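Local coordinates for protein 2-hydroxyhepta-2,4-diene-1,7-dioate isomerase (Corynebacterium glutamicum, PDB 4DBF) that probably acts as a magnesium-dependent oxaloacetate decarboxylase and isomerase of the fumarylacetoacetate hydrolase (FAH) family, at residues 31-39 and 48-56; 78-89 and 106-117. One frame throughout, in Å; residues are numbered along the deposited sequence.

In the fold
Starting from the N terminus, contact 1 comes first: the chain runs out along 31-39, turns back through eight residues and returns along 48-56, closing a beta hairpin in the N-terminal region. Contact 2 opens only after this hairpin is complete, so the two are in series and neither nest nor cross. It joins 78-89 to 106-117 across sixteen residues, part of which is not modelled, in the region of the FAH C-terminal family. The two centres lie about 25 Å apart, yet the contacts meet where P56, at the end of the first, packs its CG against CE of M78, at the start of the second.

Contact 1: residues 31-39 and 48-56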
ATOM      1  N   GLY A  31      -8.342  19.383 -18.684  1.00 29.02           N
ATOM      2  CA  GLY A  31      -8.355  18.362 -17.667  1.00 29.45           C
ATOM      3  C   GLY A  31      -7.224  17.355 -17.867  1.00 28.90           C
ATOM      4  O   GLY A  31      -6.303  17.634 -18.547  1.00 29.44           O
ATOM      5  N   MET A  32      -7.356  16.186 -17.287  1.00 28.77           N
ATOM      6  CA  MET A  32      -6.346  15.142 -17.350  1.00 28.69           C
ATOM      7  C   MET A  32      -6.741  13.992 -18.203  1.00 26.35           C
ATOM      8  O   MET A  32      -7.855  13.624 -18.235  1.00 25.80           O
ATOM      9  CB  MET A  32      -6.137  14.556 -15.981  1.00 28.77           C
ATOM     10  CG  MET A  32      -5.479  15.445 -15.000  1.00 36.24           C
ATOM     11  SD  MET A  32      -5.405  14.664 -13.390  1.00 44.08           S
ATOM     12  CE  MET A  32      -4.370  15.856 -12.629  1.00 46.13           C
ATOM     13  N   CYS A  33      -5.761  13.368 -18.797  1.00 25.67           N
ATOM     14  CA  CYS A  33      -5.990  12.181 -19.557  1.00 26.00           C
ATOM     15  C   CYS A  33      -4.739  11.334 -19.665  1.00 25.70           C
ATOM     16  O   CYS A  33      -3.685  11.770 -19.348  1.00 23.03           O
ATOM     17  CB  CYS A  33      -6.491  12.524 -20.959  1.00 25.93           C
ATOM     18  SG  CYS A  33      -5.344  13.484 -21.923  1.00 28.54           S
ATOM     19  N   PHE A  34      -4.934  10.106 -20.086  1.00 24.99           N
ATOM     20  CA  PHE A  34      -3.900   9.259 -20.620  1.00 27.03           C
ATOM     21  C   PHE A  34      -3.583   9.647 -22.054  1.00 26.60           C
ATOM     22  O   PHE A  34      -4.419  10.096 -22.776  1.00 26.19           O
ATOM     23  CB  PHE A  34      -4.294   7.795 -20.553  1.00 25.96           C
ATOM     24  CG  PHE A  34      -4.196   7.219 -19.184  1.00 29.33           C
ATOM     25  CD1 PHE A  34      -2.982   6.900 -18.660  1.00 29.10           C
ATOM     26  CD2 PHE A  34      -5.316   7.038 -18.416  1.00 29.14           C
ATOM     27  CE1 PHE A  34      -2.888   6.379 -17.404  1.00 34.16           C
ATOM     28  CE2 PHE A  34      -5.226   6.515 -17.155  1.00 34.81           C
ATOM     29  CZ  PHE A  34      -4.010   6.184 -16.655  1.00 34.39           C
ATOM     30  N   CYS A  35      -2.344   9.456 -22.428  1.00 26.62           N
ATOM     31  CA  CYS A  35      -1.875   9.792 -23.729  1.00 27.10           C
ATOM     32  C   CYS A  35      -0.683   8.968 -24.177  1.00 27.34           C
ATOM     33  O   CYS A  35      -0.020   8.325 -23.424  1.00 25.95           O
ATOM     34  CB  CYS A  35      -1.460  11.223 -23.759  1.00 26.58           C
ATOM     35  SG  CYS A  35       0.033  11.543 -22.835  1.00 28.67           S
ATOM     36  N   SER A  36      -0.427   9.062 -25.447  1.00 26.70           N
ATOM     37  CA  SER A  36       0.699   8.444 -26.026  1.00 27.94           C
ATOM     38  C   SER A  36       1.611   9.575 -26.365  1.00 28.26           C
ATOM     39  O   SER A  36       1.154  10.606 -26.741  1.00 30.07           O
ATOM     40  CB  SER A  36       0.236   7.709 -27.265  1.00 30.30           C
ATOM     41  OG  SER A  36       1.274   7.476 -28.127  1.00 35.96           O
ATOM     42  N   ILE A  37       2.899   9.373 -26.220  1.00 27.12           N
ATOM     43  CA  ILE A  37       3.885  10.390 -26.439  1.00 27.67           C
ATOM     44  C   ILE A  37       4.663  10.025 -27.685  1.00 30.06           C
ATOM     45  O   ILE A  37       5.260   9.007 -27.727  1.00 28.79           O
ATOM     46  CB  ILE A  37       4.870  10.457 -25.287  1.00 28.62           C
ATOM     47  CG1 ILE A  37       4.130  10.617 -23.973  1.00 28.04           C
ATOM     48  CG2 ILE A  37       5.875  11.553 -25.507  1.00 27.08           C
ATOM     49  CD1 ILE A  37       3.625  11.975 -23.764  1.00 33.57           C
ATOM     50  N   GLU A  38       4.635  10.888 -28.675  1.00 31.90           N
ATOM     51  CA  GLU A  38       5.156  10.571 -29.976  1.00 35.19           C
ATOM     52  C   GLU A  38       6.149  11.557 -30.539  1.00 36.75           C
ATOM     53  O   GLU A  38       6.052  12.732 -30.307  1.00 34.44           O
ATOM     54  CB  GLU A  38       4.001  10.352 -30.915  1.00 36.43           C
ATOM     55  CG  GLU A  38       3.173   9.194 -30.412  1.00 40.06           C
ATOM     56  CD  GLU A  38       2.249   8.617 -31.419  1.00 46.67           C
ATOM     57  OE1 GLU A  38       2.337   9.007 -32.591  1.00 46.57           O
ATOM     58  OE2 GLU A  38       1.452   7.765 -31.005  1.00 46.69           O
ATOM     59  N   GLY A  39       7.123  11.036 -31.276  1.00 39.22           N
ATOM     60  CA  GLY A  39       8.201  11.842 -31.799  1.00 41.87           C
ATOM     61  C   GLY A  39       9.568  11.294 -31.470  1.00 45.24           C
ATOM     62  O   GLY A  39       9.717  10.301 -30.789  1.00 43.66           O
ATOM     63  N   THR A  48       4.905  15.088 -29.148  1.00 32.13           N
ATOM     64  CA  THR A  48       3.500  15.354 -29.182  1.00 31.28           C
ATOM     65  C   THR A  48       2.734  14.378 -28.269  1.00 30.14           C
ATOM     66  O   THR A  48       3.048  13.235 -28.219  1.00 30.67           O
ATOM     67  CB  THR A  48       2.979  15.279 -30.629  1.00 31.74           C
ATOM     68  OG1 THR A  48       3.563  16.320 -31.389  1.00 33.87           O
ATOM     69  CG2 THR A  48       1.530  15.427 -30.682  1.00 29.58           C
ATOM     70  N   ALA A  49       1.752  14.875 -27.544  1.00 27.90           N
ATOM     71  CA  ALA A  49       0.866  14.051 -26.763  1.00 26.37           C
ATOM     72  C   ALA A  49      -0.466  13.810 -27.468  1.00 27.08           C
ATOM     73  O   ALA A  49      -1.105  14.709 -27.902  1.00 25.79           O
ATOM     74  CB  ALA A  49       0.637  14.649 -25.395  1.00 24.98           C
ATOM     75  N   ARG A  50      -0.849  12.558 -27.548  1.00 25.94           N
ATOM     76  CA  ARG A  50      -2.038  12.156 -28.213  1.00 28.54           C
ATOM     77  C   ARG A  50      -2.952  11.485 -27.221  1.00 27.73           C
ATOM     78  O   ARG A  50      -2.647  10.457 -26.728  1.00 26.40           O
ATOM     79  CB  ARG A  50      -1.713  11.158 -29.318  1.00 28.61           C
ATOM     80  CG  ARG A  50      -0.914  11.685 -30.469  1.00 34.65           C
ATOM     81  CD  ARG A  50      -1.605  11.320 -31.778  1.00 43.84           C
ATOM     82  NE  ARG A  50      -0.891  10.326 -32.490  1.00 46.97           N
ATOM     83  CZ  ARG A  50      -1.384   9.515 -33.411  1.00 50.26           C
ATOM     84  NH1 ARG A  50      -2.643   9.535 -33.774  1.00 50.36           N
ATOM     85  NH2 ARG A  50      -0.588   8.658 -33.971  1.00 46.87           N
ATOM     86  N   GLU A  51      -4.085  12.097 -26.951  1.00 26.80           N
ATOM     87  CA  GLU A  51      -5.006  11.557 -26.015  1.00 27.88           C
ATOM     88  C   GLU A  51      -5.493  10.186 -26.430  1.00 29.90           C
ATOM     89  O   GLU A  51      -5.804   9.962 -27.552  1.00 30.28           O
ATOM     90  CB  GLU A  51      -6.170  12.484 -25.806  1.00 28.97           C
ATOM     91  CG  GLU A  51      -7.234  11.891 -24.943  1.00 32.42           C
ATOM     92  CD  GLU A  51      -8.437  12.764 -24.798  1.00 37.12           C
ATOM     93  OE1 GLU A  51      -8.941  13.240 -25.796  1.00 35.51           O
ATOM     94  OE2 GLU A  51      -8.863  12.972 -23.688  1.00 37.41           O
ATOM     95  N   ILE A  52      -5.533   9.274 -25.495  1.00 29.93           N
ATOM     96  CA  ILE A  52      -6.118   8.002 -25.746  1.00 31.17           C
ATOM     97  C   ILE A  52      -7.427   7.824 -25.025  1.00 33.74           C
ATOM     98  O   ILE A  52      -7.676   8.401 -24.024  1.00 31.97           O
ATOM     99  CB  ILE A  52      -5.205   6.811 -25.437  1.00 31.48           C
ATOM    100  CG1 ILE A  52      -4.779   6.817 -24.006  1.00 31.61           C
ATOM    101  CG2 ILE A  52      -3.961   6.788 -26.290  1.00 32.13           C
ATOM    102  CD1 ILE A  52      -4.091   5.545 -23.665  1.00 32.55           C
ATOM    103  N   GLU A  53      -8.248   6.971 -25.601  1.00 36.38           N
ATOM    104  CA  GLU A  53      -9.497   6.601 -25.022  1.00 40.78           C
ATOM    105  C   GLU A  53      -9.219   5.738 -23.800  1.00 40.13           C
ATOM    106  O   GLU A  53      -8.633   4.719 -23.911  1.00 41.23           O
ATOM    107  CB  GLU A  53     -10.277   5.817 -26.066  1.00 42.01           C
ATOM    108  CG  GLU A  53     -11.738   6.139 -26.160  1.00 49.22           C
ATOM    109  CD  GLU A  53     -12.371   5.570 -27.419  1.00 57.90           C
ATOM    110  OE1 GLU A  53     -12.368   4.343 -27.610  1.00 59.46           O
ATOM    111  OE2 GLU A  53     -12.871   6.370 -28.223  1.00 62.20           O
ATOM    112  N   GLY A  54      -9.631   6.159 -22.632  1.00 39.90           N
ATOM    113  CA  GLY A  54      -9.475   5.314 -21.466  1.00 40.71           C
ATOM    114  C   GLY A  54      -8.056   5.101 -20.979  1.00 39.68           C
ATOM    115  O   GLY A  54      -7.306   6.010 -21.016  1.00 39.26           O
ATOM    116  N   THR A  55      -7.712   3.893 -20.538  1.00 39.66           N
ATOM    117  CA  THR A  55      -6.383   3.577 -19.989  1.00 38.61           C
ATOM    118  C   THR A  55      -5.521   2.781 -20.919  1.00 37.39           C
ATOM    119  O   THR A  55      -5.983   2.203 -21.833  1.00 37.60           O
ATOM    120  CB  THR A  55      -6.456   2.748 -18.715  1.00 38.21           C
ATOM    121  OG1 THR A  55      -7.204   1.581 -18.968  1.00 39.29           O
ATOM    122  CG2 THR A  55      -7.087   3.495 -17.619  1.00 40.23           C
ATOM    123  N   PRO A  56      -4.246   2.747 -20.637  1.00 37.19           N
ATOM    124  CA  PRO A  56      -3.293   2.120 -21.539  1.00 38.32           C
ATOM    125  C   PRO A  56      -3.241   0.632 -21.496  1.00 39.06           C
ATOM    126  O   PRO A  56      -2.410   0.110 -22.167  1.00 39.59           O
ATOM    127  CB  PRO A  56      -1.954   2.664 -21.072  1.00 37.58           C
ATOM    128  CG  PRO A  56      -2.230   3.525 -19.906  1.00 37.50           C
ATOM    129  CD  PRO A  56      -3.594   3.254 -19.444  1.00 37.03           C
TER
HETATM  130  O   HOH W   1      -7.305   8.868 -21.450  1.00 39.21           O
HETATM  131  O   HOH W   2       5.902  15.186 -32.476  1.00 39.44           O
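F34 lies beneath the proline that ends 48-56: P56 sets CD over the centre of the phenyl face, 3.8 Å from the ring centroid, a CH-pi contact in which the two side chains cross at about a right angle. T55 runs alongside the same ring, pointing the same way, and brings CG2 to 3.6 Å from F34 CE2. With CG beside the backbone N of F34 (chi1 -76°), the ring falls against the loop 54-56, while CB of F34 rests on CG1 of I52. A water accepts from F34 N and lies within hydrogen-bonding distance of the carbonyl oxygens of I52 and G54, at the point where the strands part.

At the other end E38 and R50 form a salt bridge with carboxylate and guanidinium planes 78° apart. OE1 of E38 meets NH2 of R50 at 3.3 Å, within the guanidinium plane but 26° out of the carboxylate plane on its syn side; a weak bond from NE goes to the same oxygen. OE2 accepts from S36 OG at 2.9 Å on its anti lone pair, which should restrain rotation of the carboxylate. The backbones here form two hydrogen-bonded antiparallel pairs, S36 with R50 and E38 with T48, each joined by two bonds. C35, I37, A49 and E51 lie on the face opposite S36, E38, T48 and R50, and there SG of C35 lies 4.1 Å from CB of A49.

CB of C33 touches OE2 of E51, whose OE1 is bound by R65 and T63. The hairpin is flanked on both sides: strand 22-28 pairs with 31-38, and strand 65-68 with 48-52, while F62 of strand 62-63 packs on S36, E38 and I52 and makes a cation-pi contact with R50.

Contact 2: residues 78-89 and 106-117; sequences MLPSKVVAIGRN and PPTLFLKPPTAV
Strands 83-87 and 108-112 run antiparallel, their axes 4.5 Å apart at closest approach and 143° between their directions. A85 with F110 and G87 with T108 are each joined by two backbone hydrogen bonds. V83 receives one from K112 N, and V83 N donates to a water.

F110 turns its ring back over the neighbouring strand: CG sits between backbone N and carbonyl carbon (chi1 68°), and CB of A85 lies over one face, offset toward the rim, 3.7 Å from the centroid. The G87 nitrogen approaches the ring edge. On the opposite face of the strand pair, CG1 of V84 fits against CG of L109 at 3.6 Å, and its CG2 lies beside CD2 of L111.

Beyond the strands, R88 sends NE to the P106 carbonyl oxygen at 3.1 Å, nearly in the guanidinium plane but well above that of the carbonyl, while CG2 of T108 lies over one guanidinium face, toward its rim. At the other end of the segments, CG of the P80 ring touches CG2 of V117 at 4.0 Å.

V84 and L109 pack on helix 235-243, and T108 OG1 bonds to D177 O of the second subunit. The A85 and F110 face borders the magnesium site formed by E136, E138 and D167, where K112 NZ bonds to K184 O and makes a salt bridge with D167, so this strand pair forms one side of the metal site in the FAH-family domain.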
ATOM      1  N   MET A  78       1.031   6.677 -13.868  1.00 22.34           N
ATOM      2  CA  MET A  78       0.004   5.814 -13.310  1.00 26.13           C
ATOM      3  C   MET A  78      -0.414   6.282 -11.916  1.00 26.39           C
ATOM      4  O   MET A  78       0.316   6.935 -11.242  1.00 25.83           O
ATOM      5  CB  MET A  78       0.495   4.394 -13.075  1.00 27.57           C
ATOM      6  CG  MET A  78       0.591   3.508 -14.278  1.00 31.65           C
ATOM      7  SD  MET A  78      -0.922   3.114 -15.128  1.00 38.57           S
ATOM      8  CE  MET A  78      -0.255   2.954 -16.755  1.00 29.66           C
ATOM      9  N   LEU A  79      -1.565   5.819 -11.509  1.00 26.38           N
ATOM     10  CA  LEU A  79      -2.005   5.945 -10.151  1.00 28.97           C
ATOM     11  C   LEU A  79      -2.073   4.538  -9.603  1.00 26.16           C
ATOM     12  O   LEU A  79      -3.068   3.920  -9.601  1.00 26.18           O
ATOM     13  CB  LEU A  79      -3.346   6.614 -10.098  1.00 29.79           C
ATOM     14  CG  LEU A  79      -3.384   8.033 -10.600  1.00 31.95           C
ATOM     15  CD1 LEU A  79      -4.774   8.585 -10.398  1.00 37.28           C
ATOM     16  CD2 LEU A  79      -2.360   8.901  -9.936  1.00 30.37           C
ATOM     17  N   PRO A  80      -0.951   4.044  -9.158  1.00 24.18           N
ATOM     18  CA  PRO A  80      -0.867   2.646  -8.778  1.00 22.41           C
ATOM     19  C   PRO A  80      -1.620   2.306  -7.512  1.00 22.20           C
ATOM     20  O   PRO A  80      -1.596   3.092  -6.648  1.00 20.25           O
ATOM     21  CB  PRO A  80       0.607   2.441  -8.562  1.00 22.09           C
ATOM     22  CG  PRO A  80       1.122   3.765  -8.210  1.00 23.91           C
ATOM     23  CD  PRO A  80       0.288   4.763  -8.899  1.00 23.42           C
ATOM     24  N   SER A  81      -2.193   1.113  -7.435  1.00 21.92           N
ATOM     25  CA  SER A  81      -2.830   0.608  -6.223  1.00 23.42           C
ATOM     26  C   SER A  81      -1.812   0.383  -5.116  1.00 23.95           C
ATOM     27  O   SER A  81      -2.085   0.612  -3.984  1.00 23.86           O
ATOM     28  CB  SER A  81      -3.657  -0.658  -6.468  1.00 23.82           C
ATOM     29  OG  SER A  81      -2.901  -1.795  -6.366  1.00 25.62           O
ATOM     30  N   LYS A  82      -0.641  -0.050  -5.502  1.00 20.71           N
ATOM     31  CA  LYS A  82       0.477  -0.124  -4.613  1.00 20.01           C
ATOM     32  C   LYS A  82       1.800  -0.036  -5.350  1.00 20.11           C
ATOM     33  O   LYS A  82       1.863  -0.211  -6.518  1.00 20.56           O
ATOM     34  CB  LYS A  82       0.422  -1.384  -3.776  1.00 19.98           C
ATOM     35  CG  LYS A  82       0.310  -2.661  -4.561  1.00 21.22           C
ATOM     36  CD  LYS A  82       0.115  -3.848  -3.659  1.00 19.83           C
ATOM     37  CE  LYS A  82       0.140  -5.141  -4.427  1.00 21.19           C
ATOM     38  NZ  LYS A  82      -0.992  -5.317  -5.330  1.00 21.53           N
ATOM     39  N   VAL A  83       2.836   0.257  -4.595  1.00 20.46           N
ATOM     40  CA  VAL A  83       4.183   0.346  -5.084  1.00 19.27           C
ATOM     41  C   VAL A  83       5.022  -0.636  -4.288  1.00 18.96           C
ATOM     42  O   VAL A  83       5.104  -0.539  -3.100  1.00 19.57           O
ATOM     43  CB  VAL A  83       4.771   1.737  -4.937  1.00 19.49           C
ATOM     44  CG1 VAL A  83       6.193   1.740  -5.441  1.00 20.05           C
ATOM     45  CG2 VAL A  83       3.894   2.744  -5.613  1.00 20.37           C
ATOM     46  N   VAL A  84       5.573  -1.616  -4.967  1.00 18.26           N
ATOM     47  CA  VAL A  84       6.344  -2.639  -4.298  1.00 17.93           C
ATOM     48  C   VAL A  84       7.783  -2.435  -4.657  1.00 19.14           C
ATOM     49  O   VAL A  84       8.099  -2.297  -5.780  1.00 20.32           O
ATOM     50  CB  VAL A  84       5.933  -4.051  -4.684  1.00 18.33           C
ATOM     51  CG1 VAL A  84       6.733  -5.051  -3.881  1.00 18.02           C
ATOM     52  CG2 VAL A  84       4.453  -4.266  -4.505  1.00 17.19           C
ATOM     53  N   ALA A  85       8.622  -2.354  -3.648  1.00 19.76           N
ATOM     54  CA  ALA A  85       9.992  -2.011  -3.842  1.00 19.07           C
ATOM     55  C   ALA A  85      10.953  -3.035  -3.235  1.00 19.95           C
ATOM     56  O   ALA A  85      10.632  -3.669  -2.308  1.00 18.92           O
ATOM     57  CB  ALA A  85      10.262  -0.645  -3.297  1.00 19.39           C
ATOM     58  N   ILE A  86      12.126  -3.151  -3.818  1.00 20.96           N
ATOM     59  CA  ILE A  86      13.140  -4.086  -3.362  1.00 22.01           C
ATOM     60  C   ILE A  86      14.331  -3.353  -2.751  1.00 21.77           C
ATOM     61  O   ILE A  86      14.926  -2.514  -3.370  1.00 25.41           O
ATOM     62  CB  ILE A  86      13.667  -5.002  -4.493  1.00 22.97           C
ATOM     63  CG1 ILE A  86      12.542  -5.548  -5.346  1.00 25.12           C
ATOM     64  CG2 ILE A  86      14.454  -6.154  -3.934  1.00 19.54           C
ATOM     65  CD1 ILE A  86      11.521  -6.315  -4.567  1.00 25.85           C
ATOM     66  N   GLY A  87      14.664  -3.709  -1.530  1.00 22.91           N
ATOM     67  CA  GLY A  87      15.873  -3.251  -0.915  1.00 22.19           C
ATOM     68  C   GLY A  87      16.974  -4.293  -0.993  1.00 21.00           C
ATOM     69  O   GLY A  87      16.734  -5.439  -1.180  1.00 20.68           O
ATOM     70  N   ARG A  88      18.185  -3.825  -0.830  1.00 21.35           N
ATOM     71  CA  ARG A  88      19.379  -4.627  -0.957  1.00 22.91           C
ATOM     72  C   ARG A  88      19.478  -5.431  -2.216  1.00 24.10           C
ATOM     73  O   ARG A  88      19.880  -6.534  -2.150  1.00 24.43           O
ATOM     74  CB  ARG A  88      19.518  -5.562   0.207  1.00 23.22           C
ATOM     75  CG  ARG A  88      19.369  -4.861   1.518  1.00 26.49           C
ATOM     76  CD  ARG A  88      19.732  -5.716   2.676  1.00 28.56           C
ATOM     77  NE  ARG A  88      18.655  -6.535   3.150  1.00 26.06           N
ATOM     78  CZ  ARG A  88      17.844  -6.186   4.107  1.00 27.34           C
ATOM     79  NH1 ARG A  88      17.966  -5.018   4.683  1.00 25.60           N
ATOM     80  NH2 ARG A  88      16.914  -7.018   4.476  1.00 28.30           N
ATOM     81  N   ASN A  89      19.128  -4.854  -3.340  1.00 22.90           N
ATOM     82  CA  ASN A  89      19.204  -5.556  -4.586  1.00 24.11           C
ATOM     83  C   ASN A  89      20.371  -5.206  -5.477  1.00 24.73           C
ATOM     84  O   ASN A  89      20.465  -5.713  -6.540  1.00 26.56           O
ATOM     85  CB  ASN A  89      17.918  -5.380  -5.384  1.00 24.26           C
ATOM     86  CG  ASN A  89      17.705  -6.479  -6.389  1.00 26.70           C
ATOM     87  OD1 ASN A  89      18.048  -7.604  -6.148  1.00 26.12           O
ATOM     88  ND2 ASN A  89      17.159  -6.137  -7.523  1.00 22.53           N
ATOM     89  N   PRO A 106      19.736 -10.783   2.326  1.00 34.28           N
ATOM     90  CA  PRO A 106      19.301 -10.856   0.953  1.00 31.40           C
ATOM     91  C   PRO A 106      18.324  -9.748   0.630  1.00 27.67           C
ATOM     92  O   PRO A 106      17.874  -9.094   1.498  1.00 26.28           O
ATOM     93  CB  PRO A 106      18.639 -12.195   0.885  1.00 32.16           C
ATOM     94  CG  PRO A 106      18.177 -12.428   2.229  1.00 34.74           C
ATOM     95  CD  PRO A 106      19.206 -11.879   3.120  1.00 34.96           C
ATOM     96  N   PRO A 107      18.050  -9.563  -0.635  1.00 25.53           N
ATOM     97  CA  PRO A 107      17.060  -8.590  -1.056  1.00 24.39           C
ATOM     98  C   PRO A 107      15.760  -8.728  -0.297  1.00 23.23           C
ATOM     99  O   PRO A 107      15.385  -9.789   0.040  1.00 23.36           O
ATOM    100  CB  PRO A 107      16.867  -8.924  -2.512  1.00 24.09           C
ATOM    101  CG  PRO A 107      18.184  -9.432  -2.945  1.00 25.55           C
ATOM    102  CD  PRO A 107      18.616 -10.258  -1.785  1.00 25.03           C
ATOM    103  N   THR A 108      15.098  -7.627  -0.042  1.00 21.25           N
ATOM    104  CA  THR A 108      13.903  -7.630   0.732  1.00 21.98           C
ATOM    105  C   THR A 108      12.871  -6.726   0.079  1.00 22.08           C
ATOM    106  O   THR A 108      13.212  -5.746  -0.471  1.00 22.42           O
ATOM    107  CB  THR A 108      14.197  -7.150   2.158  1.00 22.07           C
ATOM    108  OG1 THR A 108      13.107  -7.420   3.011  1.00 24.88           O
ATOM    109  CG2 THR A 108      14.517  -5.694   2.168  1.00 21.68           C
ATOM    110  N   LEU A 109      11.620  -7.100   0.191  1.00 21.99           N
ATOM    111  CA  LEU A 109      10.524  -6.375  -0.365  1.00 21.86           C
ATOM    112  C   LEU A 109      10.001  -5.361   0.630  1.00 19.97           C
ATOM    113  O   LEU A 109       9.984  -5.603   1.775  1.00 20.60           O
ATOM    114  CB  LEU A 109       9.452  -7.389  -0.695  1.00 22.64           C
ATOM    115  CG  LEU A 109       8.110  -7.083  -1.281  1.00 27.43           C
ATOM    116  CD1 LEU A 109       7.525  -8.364  -1.848  1.00 30.07           C
ATOM    117  CD2 LEU A 109       7.231  -6.555  -0.191  1.00 26.11           C
ATOM    118  N   PHE A 110       9.564  -4.218   0.152  1.00 20.10           N
ATOM    119  CA  PHE A 110       8.819  -3.294   0.982  1.00 18.74           C
ATOM    120  C   PHE A 110       7.792  -2.514   0.157  1.00 18.90           C
ATOM    121  O   PHE A 110       7.753  -2.618  -1.042  1.00 17.63           O
ATOM    122  CB  PHE A 110       9.737  -2.394   1.808  1.00 19.00           C
ATOM    123  CG  PHE A 110      10.518  -1.426   1.014  1.00 18.89           C
ATOM    124  CD1 PHE A 110      11.674  -1.785   0.434  1.00 18.09           C
ATOM    125  CD2 PHE A 110      10.099  -0.154   0.875  1.00 18.29           C
ATOM    126  CE1 PHE A 110      12.391  -0.912  -0.310  1.00 18.54           C
ATOM    127  CE2 PHE A 110      10.801   0.729   0.128  1.00 17.64           C
ATOM    128  CZ  PHE A 110      11.948   0.354  -0.474  1.00 19.12           C
ATOM    129  N   LEU A 111       6.961  -1.769   0.845  1.00 18.34           N
ATOM    130  CA  LEU A 111       5.898  -1.024   0.195  1.00 18.30           C
ATOM    131  C   LEU A 111       6.073   0.471   0.335  1.00 19.71           C
ATOM    132  O   LEU A 111       6.461   0.905   1.351  1.00 17.15           O
ATOM    133  CB  LEU A 111       4.559  -1.424   0.761  1.00 18.09           C
ATOM    134  CG  LEU A 111       4.181  -2.900   0.663  1.00 19.21           C
ATOM    135  CD1 LEU A 111       2.966  -3.264   1.459  1.00 19.32           C
ATOM    136  CD2 LEU A 111       4.026  -3.296  -0.760  1.00 18.88           C
ATOM    137  N   LYS A 112       5.746   1.209  -0.716  1.00 18.79           N
ATOM    138  CA  LYS A 112       5.518   2.642  -0.632  1.00 18.05           C
ATOM    139  C   LYS A 112       4.035   2.862  -0.894  1.00 19.98           C
ATOM    140  O   LYS A 112       3.500   2.242  -1.735  1.00 19.84           O
ATOM    141  CB  LYS A 112       6.346   3.435  -1.637  1.00 18.70           C
ATOM    142  CG  LYS A 112       7.835   3.513  -1.377  1.00 20.96           C
ATOM    143  CD  LYS A 112       8.622   4.046  -2.556  1.00 20.76           C
ATOM    144  CE  LYS A 112       8.824   5.542  -2.539  1.00 21.48           C
ATOM    145  NZ  LYS A 112       9.880   6.018  -1.647  1.00 21.43           N
ATOM    146  N   PRO A 113       3.395   3.727  -0.126  1.00 18.43           N
ATOM    147  CA  PRO A 113       1.976   3.963  -0.264  1.00 18.17           C
ATOM    148  C   PRO A 113       1.709   4.803  -1.495  1.00 18.42           C
ATOM    149  O   PRO A 113       2.561   5.560  -1.848  1.00 18.13           O
ATOM    150  CB  PRO A 113       1.662   4.754   0.977  1.00 17.45           C
ATOM    151  CG  PRO A 113       2.855   5.566   1.183  1.00 18.18           C
ATOM    152  CD  PRO A 113       3.999   4.699   0.788  1.00 18.71           C
ATOM    153  N   PRO A 114       0.538   4.652  -2.105  1.00 20.22           N
ATOM    154  CA  PRO A 114       0.164   5.403  -3.310  1.00 20.74           C
ATOM    155  C   PRO A 114       0.226   6.918  -3.157  1.00 20.71           C
ATOM    156  O   PRO A 114       0.472   7.652  -4.067  1.00 19.97           O
ATOM    157  CB  PRO A 114      -1.273   4.971  -3.556  1.00 23.77           C
ATOM    158  CG  PRO A 114      -1.386   3.672  -2.907  1.00 24.86           C
ATOM    159  CD  PRO A 114      -0.489   3.698  -1.724  1.00 18.85           C
ATOM    160  N   THR A 115       0.009   7.339  -1.941  1.00 18.81           N
ATOM    161  CA  THR A 115       0.099   8.708  -1.559  1.00 20.88           C
ATOM    162  C   THR A 115       1.507   9.298  -1.635  1.00 20.18           C
ATOM    163  O   THR A 115       1.663  10.459  -1.613  1.00 22.09           O
ATOM    164  CB  THR A 115      -0.490   8.913  -0.160  1.00 21.12           C
ATOM    165  OG1 THR A 115      -0.080   7.872   0.693  1.00 20.94           O
ATOM    166  CG2 THR A 115      -1.954   8.897  -0.246  1.00 23.38           C
ATOM    167  N   ALA A 116       2.514   8.464  -1.744  1.00 19.33           N
ATOM    168  CA  ALA A 116       3.874   8.939  -1.910  1.00 18.06           C
ATOM    169  C   ALA A 116       4.165   9.371  -3.338  1.00 17.87           C
ATOM    170  O   ALA A 116       5.027  10.122  -3.592  1.00 19.28           O
ATOM    171  CB  ALA A 116       4.863   7.893  -1.471  1.00 17.79           C
ATOM    172  N   VAL A 117       3.412   8.826  -4.249  1.00 17.94           N
ATOM    173  CA  VAL A 117       3.616   9.020  -5.661  1.00 19.45           C
ATOM    174  C   VAL A 117       3.395  10.467  -6.061  1.00 20.78           C
ATOM    175  O   VAL A 117       2.476  11.077  -5.654  1.00 19.20           O
ATOM    176  CB  VAL A 117       2.722   8.091  -6.491  1.00 18.74           C
ATOM    177  CG1 VAL A 117       2.907   8.380  -7.952  1.00 21.57           C
ATOM    178  CG2 VAL A 117       3.039   6.651  -6.175  1.00 18.14           C
TER
HETATM  179  O   HOH W   3       2.094   0.241  -1.705  1.00 29.77           O
HETATM  180  O   HOH W   4      16.729  -9.838   3.780  1.00 34.67           O